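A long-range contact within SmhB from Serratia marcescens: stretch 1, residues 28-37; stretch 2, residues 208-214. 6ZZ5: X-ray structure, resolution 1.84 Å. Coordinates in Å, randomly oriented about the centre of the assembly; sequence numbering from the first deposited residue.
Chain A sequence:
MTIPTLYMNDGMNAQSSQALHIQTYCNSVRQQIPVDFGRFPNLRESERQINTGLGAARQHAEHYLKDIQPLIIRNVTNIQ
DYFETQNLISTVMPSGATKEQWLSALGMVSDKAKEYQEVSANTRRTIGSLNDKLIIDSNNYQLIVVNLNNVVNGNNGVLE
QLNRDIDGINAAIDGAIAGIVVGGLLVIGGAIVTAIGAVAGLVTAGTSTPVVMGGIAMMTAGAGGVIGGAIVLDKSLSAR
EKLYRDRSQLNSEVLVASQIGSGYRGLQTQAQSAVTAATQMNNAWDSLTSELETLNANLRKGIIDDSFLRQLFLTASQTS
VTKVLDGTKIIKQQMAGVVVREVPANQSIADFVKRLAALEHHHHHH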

# COMPACT_ATOMS: atom_id res chain seq x y z
N SER A 28 -10.02 6.03 2.84
CA SER A 28 -10.72 7.06 2.03
C SER A 28 -11.99 6.46 1.43
O SER A 28 -13.04 7.16 1.39
CB SER A 28 -9.87 7.70 0.97
OG SER A 28 -9.71 6.89 -0.21
N VAL A 29 -11.93 5.18 1.08
CA VAL A 29 -13.10 4.46 0.51
C VAL A 29 -14.12 4.34 1.60
O VAL A 29 -15.28 4.53 1.33
CB VAL A 29 -12.69 3.09 -0.08
CG1 VAL A 29 -13.90 2.25 -0.51
CG2 VAL A 29 -11.72 3.26 -1.22
N ARG A 30 -13.68 3.98 2.79
CA ARG A 30 -14.60 3.79 3.92
C ARG A 30 -15.13 5.10 4.45
O ARG A 30 -16.10 5.05 5.25
CB ARG A 30 -13.96 2.96 5.03
CG ARG A 30 -13.76 1.54 4.49
CD ARG A 30 -13.32 0.54 5.48
NE ARG A 30 -14.05 0.48 6.73
CZ ARG A 30 -15.15 -0.24 6.93
NH1 ARG A 30 -15.75 -0.88 5.94
NH2 ARG A 30 -15.63 -0.31 8.15
N GLN A 31 -14.60 6.23 4.02
CA GLN A 31 -15.16 7.54 4.51
C GLN A 31 -16.08 8.15 3.48
O GLN A 31 -16.60 9.20 3.76
CB GLN A 31 -14.05 8.46 4.97
CG GLN A 31 -13.35 7.90 6.19
CD GLN A 31 -12.25 8.81 6.70
OE1 GLN A 31 -12.22 10.01 6.42
NE2 GLN A 31 -11.30 8.21 7.38
N GLN A 32 -16.28 7.51 2.32
CA GLN A 32 -17.14 8.03 1.23
C GLN A 32 -18.59 7.92 1.65
O GLN A 32 -19.06 6.82 2.01
CB GLN A 32 -16.91 7.28 -0.09
CG GLN A 32 -17.84 7.73 -1.20
CD GLN A 32 -17.68 9.19 -1.52
OE1 GLN A 32 -16.55 9.65 -1.69
NE2 GLN A 32 -18.80 9.91 -1.54
N ILE A 33 -19.28 9.05 1.66
CA ILE A 33 -20.74 9.08 1.94
C ILE A 33 -21.47 8.57 0.72
O ILE A 33 -21.08 8.85 -0.43
CB ILE A 33 -21.21 10.49 2.35
CG1 ILE A 33 -22.65 10.47 2.87
CG2 ILE A 33 -21.10 11.46 1.21
CD1 ILE A 33 -23.06 11.74 3.62
N PRO A 34 -22.54 7.77 0.93
CA PRO A 34 -23.40 7.31 -0.16
C PRO A 34 -23.99 8.53 -0.86
O PRO A 34 -24.20 9.58 -0.24
CB PRO A 34 -24.48 6.45 0.50
CG PRO A 34 -23.86 6.04 1.80
CD PRO A 34 -22.94 7.17 2.21
N VAL A 35 -24.18 8.36 -2.17
CA VAL A 35 -24.68 9.41 -3.07
C VAL A 35 -26.18 9.55 -2.81
O VAL A 35 -26.92 8.58 -2.44
CB VAL A 35 -24.33 9.12 -4.55
CG1 VAL A 35 -22.87 8.85 -4.75
CG2 VAL A 35 -25.17 8.02 -5.16
N ASP A 36 -26.66 10.74 -3.09
CA ASP A 36 -28.05 11.15 -2.85
C ASP A 36 -28.50 11.86 -4.14
O ASP A 36 -28.05 12.97 -4.38
CB ASP A 36 -28.07 12.07 -1.64
CG ASP A 36 -29.48 12.52 -1.30
OD1 ASP A 36 -30.42 12.14 -2.07
OD2 ASP A 36 -29.59 13.29 -0.32
N PHE A 37 -29.31 11.21 -4.95
CA PHE A 37 -29.88 11.84 -6.16
C PHE A 37 -31.35 12.12 -5.88
O PHE A 37 -32.12 12.06 -6.82
CB PHE A 37 -29.73 10.89 -7.35
CG PHE A 37 -28.32 10.64 -7.79
CD1 PHE A 37 -27.26 11.39 -7.30
CD2 PHE A 37 -28.07 9.61 -8.69
CE1 PHE A 37 -25.96 11.09 -7.68
CE2 PHE A 37 -26.78 9.33 -9.09
CZ PHE A 37 -25.73 10.09 -8.60
N SER A 208 -24.86 17.87 -5.30
CA SER A 208 -23.61 17.11 -5.64
C SER A 208 -22.91 16.60 -4.36
O SER A 208 -22.37 17.41 -3.60
CB SER A 208 -22.72 17.99 -6.49
OG SER A 208 -21.95 17.21 -7.38
N THR A 209 -22.85 15.29 -4.13
CA THR A 209 -22.16 14.64 -2.98
C THR A 209 -20.65 14.81 -3.11
O THR A 209 -20.11 14.54 -4.18
CB THR A 209 -22.53 13.16 -2.94
OG1 THR A 209 -23.94 13.10 -2.73
CG2 THR A 209 -21.81 12.37 -1.86
N PRO A 210 -19.90 15.19 -2.06
CA PRO A 210 -18.45 15.29 -2.16
C PRO A 210 -17.89 13.87 -2.24
O PRO A 210 -18.42 13.01 -1.54
CB PRO A 210 -17.98 15.89 -0.84
CG PRO A 210 -19.11 15.55 0.15
CD PRO A 210 -20.37 15.51 -0.69
N VAL A 211 -16.85 13.68 -3.03
CA VAL A 211 -16.22 12.35 -3.20
C VAL A 211 -14.82 12.41 -2.62
O VAL A 211 -13.96 13.12 -3.16
CB VAL A 211 -16.28 11.88 -4.66
CG1 VAL A 211 -15.57 10.56 -4.87
CG2 VAL A 211 -17.72 11.78 -5.12
N VAL A 212 -14.62 11.68 -1.54
CA VAL A 212 -13.31 11.59 -0.85
C VAL A 212 -12.63 10.28 -1.26
O VAL A 212 -11.54 10.03 -0.84
CB VAL A 212 -13.48 11.70 0.68
CG1 VAL A 212 -14.18 12.98 1.09
CG2 VAL A 212 -14.25 10.55 1.28
N MET A 213 -13.29 9.42 -2.00
CA MET A 213 -12.73 8.13 -2.44
C MET A 213 -11.52 8.38 -3.35
O MET A 213 -11.67 9.07 -4.35
CB MET A 213 -13.78 7.36 -3.24
CG MET A 213 -13.51 5.90 -3.25
SD MET A 213 -14.86 4.96 -4.06
CE MET A 213 -16.21 5.91 -3.43
N GLY A 214 -10.37 7.96 -2.90
CA GLY A 214 -9.04 8.25 -3.47
C GLY A 214 -8.59 9.68 -3.23
O GLY A 214 -7.57 10.07 -3.78
O HOH W 1 -17.89 11.63 0.90
O HOH W 2 -24.75 12.45 -0.34

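A side-chain amide carries both a donor and an acceptor, as a peptide group does, and can therefore bind a strand-free segment whose backbone groups have no regular partners. The contact between residues 28-37 and 208-214 of SmhB is a compact example. The first stretch leaves the end of a helix and continues as loop; the second has no regular secondary structure. They run in opposite senses, with Val29 nearest Met213 and Val35 nearest Thr209 by CA position, and together bury 515 Å².

Gln32 has the largest covered area. Its CA-to-CB bond points sideways, but the t, p rotamer brings the amide close to the other chain segment. There OE1 accepts two backbone hydrogen bonds, from Val212 N at 2.8 Å and from Met213 N at 3.3 Å, while NE2 donates to Pro210 O at 3.1 Å. NE2 also donates to Ile33 O at 2.7 Å, which ties the side chain to its own loop. A water reinforces the join by accepting from Ile33 N and donating to Pro210 O.

Thr209, next in covered area, points toward the first stretch and makes contacts of two kinds. Its methyl CG2 packs 3.3 Å from Ile33 CG2, whereas its OG1 lies 2.6 Å from a second water, which donates to Pro34 O. This water links the hydroxyl to a backbone carbonyl that it does not reach directly.

Met213 completes the interface near the helix. Its CG meets Val29 CG2 at 3.8 Å in an apolar contact, and its CE reaches within 3.3 Å of Gln32 CG, so the thioether chain packs against the aliphatic part of the glutamine. Beside it, Gly214 N donates to Ser28 OG at 3.0 Å. Polar anchoring and apolar packing thus share one small surface.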